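Local coordinates for GDSL-like protein (Collinsella aerofaciens ATCC 25986, PDB 7BXD) that probably hydrolyses acyl esters as a member of the GDSL-like SGNH hydrolase family, at residues D36-G41 with G218-P223. Residues are numbered along the deposited sequence; the frame is centred on the assembly and turned at random.
Sequences DSTTWG and GLHYSP
Ser-37 meets His-220 at the edge of the imidazole: Ser-37 CB sits near the ring plane, 3.5 Å from His-220 NE2, while Ser-37 OG is 3.8 Å from the same nitrogen, too long for a hydrogen bond. The far side of the ring is gripped by Asp-217, whose OD2 bonds to His-220 ND1, and Leu-219 CG lies 3.7 Å above one face, offset toward the rim. This is the close end of the contact. The other end is looser, though buried too: Thr-38 CG2 reaches Leu-219 O and the edge of the Tyr-221 ring at CE1, each at 4.1 Å, and no hydrogen bond joins the two segments. The methyl is free to face them because Thr-38 OG1 is turned between the backbone N and the carbonyl carbon (chi1 61°), where it meets the syn lone pair of Asp-36 OD1 at 2.7 Å. The same oxygen also accepts from Thr-38 N on its anti side, with an N-H...O angle of 158° and the donor 20° out of the carboxylate plane, capping helix 37-40. An alanine at Thr-38 would probably leave Asp-36 OD1 with just the backbone N-H of this pair and open a gap beside the Tyr-221 ring. Across the contact, the short helix following strand 30-35 faces the loop leading into helix 223-240. Ser-37 in a GDS sequence, opposite His-220 and Asp-217 in a DxxH sequence, is the arrangement of the Ser-His-Asp catalytic triad in SGNH hydrolases, consistent with Ser-37 as the nucleophile.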
# COMPACT_ATOMS: atom_id res chain seq x y z
N ASP A 36 -2.90 -4.32 0.62
CA ASP A 36 -4.04 -4.85 -0.15
C ASP A 36 -3.55 -6.02 -1.02
O ASP A 36 -2.64 -6.76 -0.60
CB ASP A 36 -4.76 -3.70 -0.87
CG ASP A 36 -3.88 -2.97 -1.88
OD1 ASP A 36 -2.88 -3.56 -2.37
OD2 ASP A 36 -4.17 -1.78 -2.16
N SER A 37 -4.16 -6.21 -2.19
CA SER A 37 -3.71 -7.27 -3.10
C SER A 37 -2.23 -7.15 -3.43
O SER A 37 -1.58 -8.17 -3.73
CB SER A 37 -4.47 -7.23 -4.43
OG SER A 37 -5.86 -7.09 -4.25
N THR A 38 -1.72 -5.92 -3.50
CA THR A 38 -0.33 -5.67 -3.89
C THR A 38 0.65 -5.91 -2.77
O THR A 38 1.86 -5.79 -2.98
CB THR A 38 -0.17 -4.26 -4.50
OG1 THR A 38 -0.52 -3.23 -3.55
CG2 THR A 38 -1.02 -4.11 -5.76
N THR A 39 0.16 -6.27 -1.57
CA THR A 39 0.97 -6.88 -0.53
C THR A 39 0.67 -8.37 -0.39
O THR A 39 1.61 -9.17 -0.25
CB THR A 39 0.76 -6.15 0.83
OG1 THR A 39 1.27 -4.82 0.71
CG2 THR A 39 1.52 -6.84 1.94
N TRP A 40 -0.61 -8.79 -0.45
CA TRP A 40 -0.93 -10.21 -0.35
C TRP A 40 -0.13 -11.02 -1.37
O TRP A 40 0.33 -12.13 -1.07
CB TRP A 40 -2.42 -10.43 -0.59
CG TRP A 40 -2.82 -11.88 -0.36
CD1 TRP A 40 -3.06 -12.47 0.84
CD2 TRP A 40 -3.00 -12.90 -1.37
NE1 TRP A 40 -3.38 -13.80 0.66
CE2 TRP A 40 -3.35 -14.09 -0.69
CE3 TRP A 40 -2.92 -12.91 -2.76
CZ2 TRP A 40 -3.59 -15.29 -1.37
CZ3 TRP A 40 -3.18 -14.09 -3.44
CH2 TRP A 40 -3.49 -15.28 -2.74
N GLY A 41 0.03 -10.47 -2.59
CA GLY A 41 0.75 -11.15 -3.66
C GLY A 41 -0.11 -11.63 -4.81
O GLY A 41 0.22 -12.64 -5.43
N GLY A 218 -1.91 -5.13 -15.66
CA GLY A 218 -1.81 -3.69 -15.53
C GLY A 218 -2.09 -3.15 -14.14
O GLY A 218 -2.23 -1.92 -13.98
N LEU A 219 -2.16 -4.03 -13.13
CA LEU A 219 -2.55 -3.62 -11.78
C LEU A 219 -1.76 -4.42 -10.75
O LEU A 219 -1.12 -3.84 -9.85
CB LEU A 219 -4.05 -3.82 -11.61
CG LEU A 219 -4.63 -3.67 -10.19
CD1 LEU A 219 -4.34 -2.27 -9.65
CD2 LEU A 219 -6.13 -3.94 -10.22
N HIS A 220 -1.78 -5.74 -10.88
CA HIS A 220 -1.03 -6.64 -10.02
C HIS A 220 0.35 -6.93 -10.62
O HIS A 220 0.74 -6.34 -11.63
CB HIS A 220 -1.88 -7.89 -9.78
CG HIS A 220 -3.21 -7.55 -9.18
ND1 HIS A 220 -4.38 -7.53 -9.91
CD2 HIS A 220 -3.53 -7.09 -7.94
CE1 HIS A 220 -5.38 -7.14 -9.13
NE2 HIS A 220 -4.89 -6.87 -7.93
N TYR A 221 1.09 -7.83 -9.99
CA TYR A 221 2.47 -8.10 -10.34
C TYR A 221 2.68 -9.60 -10.53
O TYR A 221 2.13 -10.42 -9.79
CB TYR A 221 3.47 -7.53 -9.28
CG TYR A 221 3.35 -6.03 -9.16
CD1 TYR A 221 2.29 -5.46 -8.43
CD2 TYR A 221 4.19 -5.18 -9.87
CE1 TYR A 221 2.09 -4.08 -8.42
CE2 TYR A 221 4.01 -3.80 -9.84
CZ TYR A 221 2.94 -3.26 -9.13
OH TYR A 221 2.72 -1.89 -9.18
N SER A 222 3.52 -9.94 -11.51
CA SER A 222 4.00 -11.31 -11.64
C SER A 222 5.03 -11.60 -10.55
O SER A 222 5.50 -10.69 -9.87
CB SER A 222 4.67 -11.46 -13.00
OG SER A 222 5.80 -10.59 -13.03
N PRO A 223 5.45 -12.86 -10.40
CA PRO A 223 6.56 -13.13 -9.46
C PRO A 223 7.78 -12.24 -9.75
O PRO A 223 8.37 -11.68 -8.82
CB PRO A 223 6.81 -14.63 -9.67
CG PRO A 223 5.44 -15.17 -10.02
CD PRO A 223 4.83 -14.11 -10.92